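Local coordinates for uncharacterized protein (Shigella flexneri 5a str. M90T, PDB 5EUR) that is of unknown function, though a link to glutathione S-transferase has been suggested, and folds into a mostly helical chain with a small antiparallel sheet, at residues A[87-90]-A[91-95]; A[78-81]-A[82-86]. All blocks are in the same frame, centred on the assembly; numbering follows the deposited sequence.

Contacts 1 and 2 are successive pieces of one helix, 79-99, with centres about 14 Å apart: contact 2 takes in its capped N-terminal start, contact 1 the turns that follow directly in sequence. Both are surface contacts; Ala85 in contact 2 is the one buried residue among those that touch. The backbone ladder is the same in each, but the side chains differ. At 78-86 an asparagine cap, glutamates and glutamines line the opening turns, with Arg82 folded back over Ala79. At 87-95 basic residues prevail, and a lysine amine turns back onto a backbone carbonyl. The Glu86–Lys90 salt bridge ties the two together.

Contact 1: A[87-90]-A[91-95]; sequences RRRK and EAKAH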
loop_
_atom_site.group_PDB
_atom_site.type_symbol
_atom_site.label_atom_id
_atom_site.label_comp_id
_atom_site.label_asym_id
_atom_site.label_seq_id
_atom_site.Cartn_x
_atom_site.Cartn_y
_atom_site.Cartn_z
ATOM N N ARG A 87 8.757 13.619 21.732
ATOM C CA ARG A 87 9.638 12.855 22.614
ATOM C C ARG A 87 10.073 11.555 21.957
ATOM O O ARG A 87 11.262 11.194 21.980
ATOM C CB ARG A 87 8.927 12.561 23.932
ATOM C CG ARG A 87 8.892 13.743 24.869
ATOM C CD ARG A 87 8.014 13.471 26.074
ATOM N NE ARG A 87 8.539 12.410 26.932
ATOM C CZ ARG A 87 9.350 12.612 27.970
ATOM N NH1 ARG A 87 9.745 13.837 28.279
ATOM N NH2 ARG A 87 9.767 11.588 28.701
ATOM N N ARG A 88 9.113 10.840 21.352
ATOM C CA ARG A 88 9.448 9.601 20.650
ATOM C C ARG A 88 10.401 9.868 19.484
ATOM O O ARG A 88 11.343 9.099 19.254
ATOM C CB ARG A 88 8.147 8.937 20.182
ATOM C CG ARG A 88 7.242 8.517 21.358
ATOM C CD ARG A 88 5.885 7.932 20.942
ATOM N NE ARG A 88 5.933 6.939 19.878
ATOM C CZ ARG A 88 5.022 6.839 18.912
ATOM N NH1 ARG A 88 3.992 7.678 18.867
ATOM N NH2 ARG A 88 5.145 5.899 17.988
ATOM N N ARG A 89 10.195 10.982 18.768
ATOM C CA ARG A 89 11.062 11.349 17.656
ATOM C C ARG A 89 12.487 11.603 18.125
ATOM O O ARG A 89 13.443 11.149 17.488
ATOM C CB ARG A 89 10.513 12.587 16.946
ATOM C CG ARG A 89 11.299 13.030 15.720
ATOM C CD ARG A 89 10.709 14.324 15.171
ATOM N NE ARG A 89 11.396 14.840 13.987
ATOM C CZ ARG A 89 11.117 14.478 12.733
ATOM N NH1 ARG A 89 10.161 13.582 12.485
ATOM N NH2 ARG A 89 11.795 15.019 11.724
ATOM N N LYS A 90 12.653 12.330 19.233
ATOM C CA LYS A 90 14.000 12.581 19.740
ATOM C C LYS A 90 14.672 11.278 20.152
ATOM O O LYS A 90 15.882 11.099 19.941
ATOM C CB LYS A 90 13.952 13.564 20.912
ATOM C CG LYS A 90 13.693 15.013 20.504
ATOM C CD LYS A 90 13.677 15.933 21.719
ATOM C CE LYS A 90 13.762 17.394 21.312
ATOM N NZ LYS A 90 12.428 17.990 21.025
ATOM N N GLU A 91 13.904 10.344 20.721
ATOM C CA GLU A 91 14.476 9.036 21.032
ATOM C C GLU A 91 14.913 8.313 19.761
ATOM O O GLU A 91 15.980 7.681 19.727
ATOM C CB GLU A 91 13.472 8.189 21.811
ATOM C CG GLU A 91 13.141 8.716 23.197
ATOM C CD GLU A 91 11.951 8.004 23.818
ATOM O OE1 GLU A 91 11.412 7.070 23.185
ATOM O OE2 GLU A 91 11.553 8.380 24.941
ATOM N N ALA A 92 14.119 8.427 18.691
ATOM C CA ALA A 92 14.485 7.819 17.414
ATOM C C ALA A 92 15.776 8.420 16.863
ATOM O O ALA A 92 16.659 7.690 16.394
ATOM C CB ALA A 92 13.344 7.980 16.410
ATOM N N LYS A 93 15.894 9.753 16.897
ATOM C CA LYS A 93 17.116 10.395 16.414
ATOM C C LYS A 93 18.323 9.970 17.237
ATOM O O LYS A 93 19.412 9.763 16.684
ATOM C CB LYS A 93 16.981 11.920 16.434
ATOM C CG LYS A 93 15.761 12.434 15.712
ATOM C CD LYS A 93 15.773 11.951 14.285
ATOM C CE LYS A 93 14.369 11.873 13.790
ATOM N NZ LYS A 93 13.753 10.717 14.453
ATOM N N ALA A 94 18.156 9.835 18.558
ATOM C CA ALA A 94 19.262 9.352 19.382
ATOM C C ALA A 94 19.672 7.943 18.969
ATOM O O ALA A 94 20.868 7.624 18.901
ATOM C CB ALA A 94 18.881 9.396 20.865
ATOM N N HIS A 95 18.687 7.089 18.664
ATOM C CA HIS A 95 18.996 5.753 18.161
ATOM C C HIS A 95 19.761 5.815 16.843
ATOM O O HIS A 95 20.707 5.049 16.630
ATOM C CB HIS A 95 17.710 4.944 18.003
ATOM C CG HIS A 95 17.913 3.610 17.358
ATOM N ND1 HIS A 95 18.507 2.553 18.013
ATOM C CD2 HIS A 95 17.594 3.156 16.123
ATOM C CE1 HIS A 95 18.552 1.508 17.207
ATOM N NE2 HIS A 95 18.004 1.846 16.053
#
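The guanidinium of Arg89 carries CE of Lys93 over one face, 4.2 Å above the plane and displaced toward the rim, while its NH1 is hydrogen-bonded to the backbone O atoms of His58 and Leu62. Arg89 and Lys93 lie one helical turn apart and their side chains cross at a slant. The arginine is extended from CG to NE, whereas the lysine bends at chi2 (-57°) and again at chi4 (-73°), and this double bend turns its amine back along the helix. Lys93 NZ thereby reaches the backbone O of Arg89 at 3.1 Å, with a C=O...N angle of 130°. The same oxygen takes the ordinary helical bond from Lys93 N at 2.9 Å, so one residue grips a single carbonyl twice. The aliphatic part of Arg89 fills in beside the amine, its CG 3.6 Å from Lys93 NZ, while Arg89 NE and Lys93 NZ remain 4.8 Å apart; the carbonyl oxygen probably offsets some of the like charge. On another side of the helix, Glu91 lays CG against the O of Arg87 at 3.3 Å. Its carboxylate OE2 stops 5.3 Å from Arg87 NH2, too far for a salt bridge. The ladder of i to i+4 bonds continues through Ala92 N to Arg88 O and Ala94 N to Lys90 O. Arg88 makes a salt bridge with Asp56 and, with Arg89, joins this middle part of helix 79-99 to helix 47-59 and the residues just after it, while His95 bonds to the O of Phe127 of a second subunit, at its helix 119-127.

Contact 2: A[78-81]-A[82-86]; sequences NAQE and RQEAE
Gln80 meets Glu84 because each chain bends at chi2 after starting in a different direction: Gln80 sets CG anti to the backbone N (chi1 -167°), while Glu84 sets its CG beside the backbone N (chi1 -70°). The two ends approach with amide and carboxylate planes 45° apart, and Gln80 NE2 lies 3.1 Å from Glu84 OE2. This is an i to i+4 pair on the first turns of helix 79-99, whose N-cap is Asn78. The side chain of Asn78 accepts from Gln80 N, its OD1 3.1 Å away; the donor stands well above the amide carbonyl plane. The main-chain O of Asn78 is used as well, taking Arg82 N at 3.0 Å and opening the run of helical bonds that proceeds through Gln83, Glu84 and Ala85.

Arg82 bends at chi3 and folds back toward the cap. Its guanidinium lies with one face against Ala79, whose CA is 3.6 Å above the plane and offset toward the rim, and NH2 also touches the Ala79 methyl. NH2 finds its acceptor just ahead of the cap, in the O of Ser77, so this side chain ties the helix start to the residue leading into it. Asn55 of helix 47-59 packs on Glu81, Arg82 and Ala85, and His58 on Ala85, placing this side of the turn against the neighbouring helix. Further along, Gln83 CB lies 3.3 Å from the O of Ala79, the same oxygen that accepts from Gln83 N at 2.8 Å.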
loop_
_atom_site.group_PDB
_atom_site.type_symbol
_atom_site.label_atom_id
_atom_site.label_comp_id
_atom_site.label_asym_id
_atom_site.label_seq_id
_atom_site.Cartn_x
_atom_site.Cartn_y
_atom_site.Cartn_z
ATOM N N ASN A 78 -3.710 19.058 18.936
ATOM C CA ASN A 78 -3.416 18.866 20.357
ATOM C C ASN A 78 -1.920 18.900 20.647
ATOM O O ASN A 78 -1.158 18.012 20.234
ATOM C CB ASN A 78 -4.009 17.542 20.861
ATOM C CG ASN A 78 -3.597 17.210 22.299
ATOM O OD1 ASN A 78 -3.321 18.099 23.099
ATOM N ND2 ASN A 78 -3.576 15.922 22.628
ATOM N N ALA A 79 -1.514 19.928 21.396
ATOM C CA ALA A 79 -0.096 20.152 21.642
ATOM C C ALA A 79 0.518 19.026 22.462
ATOM O O ALA A 79 1.667 18.647 22.227
ATOM C CB ALA A 79 0.115 21.502 22.331
ATOM N N GLN A 80 -0.216 18.483 23.439
ATOM C CA GLN A 80 0.384 17.456 24.289
ATOM C C GLN A 80 0.595 16.145 23.538
ATOM O O GLN A 80 1.627 15.482 23.715
ATOM C CB GLN A 80 -0.454 17.214 25.541
ATOM C CG GLN A 80 0.304 16.391 26.574
ATOM C CD GLN A 80 1.755 16.843 26.731
ATOM O OE1 GLN A 80 2.024 18.008 27.040
ATOM N NE2 GLN A 80 2.696 15.932 26.481
ATOM N N GLU A 81 -0.373 15.733 22.716
ATOM C CA GLU A 81 -0.145 14.525 21.931
ATOM C C GLU A 81 0.978 14.742 20.927
ATOM O O GLU A 81 1.819 13.848 20.728
ATOM C CB GLU A 81 -1.424 14.077 21.225
ATOM C CG GLU A 81 -2.093 12.879 21.889
ATOM C CD GLU A 81 -1.207 11.641 21.897
ATOM O OE1 GLU A 81 -0.314 11.530 21.031
ATOM O OE2 GLU A 81 -1.397 10.779 22.780
ATOM N N ARG A 82 1.026 15.933 20.308
ATOM C CA ARG A 82 2.152 16.239 19.430
ATOM C C ARG A 82 3.464 16.180 20.195
ATOM O O ARG A 82 4.485 15.745 19.658
ATOM C CB ARG A 82 2.000 17.615 18.780
ATOM C CG ARG A 82 1.159 17.666 17.522
ATOM C CD ARG A 82 1.321 19.003 16.808
ATOM N NE ARG A 82 0.579 20.089 17.453
ATOM C CZ ARG A 82 1.141 21.139 18.041
ATOM N NH1 ARG A 82 2.460 21.265 18.067
ATOM N NH2 ARG A 82 0.381 22.074 18.598
ATOM N N GLN A 83 3.460 16.622 21.453
ATOM C CA GLN A 83 4.695 16.619 22.231
ATOM C C GLN A 83 5.128 15.205 22.591
ATOM O O GLN A 83 6.326 14.908 22.614
ATOM C CB GLN A 83 4.523 17.476 23.488
ATOM C CG GLN A 83 5.733 17.472 24.414
ATOM C CD GLN A 83 7.011 17.947 23.748
ATOM O OE1 GLN A 83 6.985 18.675 22.754
ATOM N NE2 GLN A 83 8.149 17.539 24.304
ATOM N N GLU A 84 4.177 14.315 22.870
ATOM C CA GLU A 84 4.535 12.916 23.087
ATOM C C GLU A 84 5.166 12.331 21.830
ATOM O O GLU A 84 6.157 11.589 21.903
ATOM C CB GLU A 84 3.304 12.116 23.513
ATOM C CG GLU A 84 2.806 12.463 24.915
ATOM C CD GLU A 84 3.875 12.287 25.978
ATOM O OE1 GLU A 84 4.555 11.236 25.976
ATOM O OE2 GLU A 84 4.048 13.209 26.805
ATOM N N ALA A 85 4.619 12.692 20.663
ATOM C CA ALA A 85 5.249 12.287 19.409
ATOM C C ALA A 85 6.660 12.851 19.286
ATOM O O ALA A 85 7.570 12.164 18.815
ATOM C CB ALA A 85 4.390 12.731 18.226
ATOM N N GLU A 86 6.858 14.104 19.694
ATOM C CA GLU A 86 8.183 14.716 19.615
ATOM C C GLU A 86 9.183 14.010 20.529
ATOM O O GLU A 86 10.339 13.802 20.150
ATOM C CB GLU A 86 8.091 16.207 19.953
ATOM C CG GLU A 86 9.438 16.922 19.988
ATOM C CD GLU A 86 10.086 17.117 18.618
ATOM O OE1 GLU A 86 9.385 17.029 17.588
ATOM O OE2 GLU A 86 11.315 17.368 18.570
#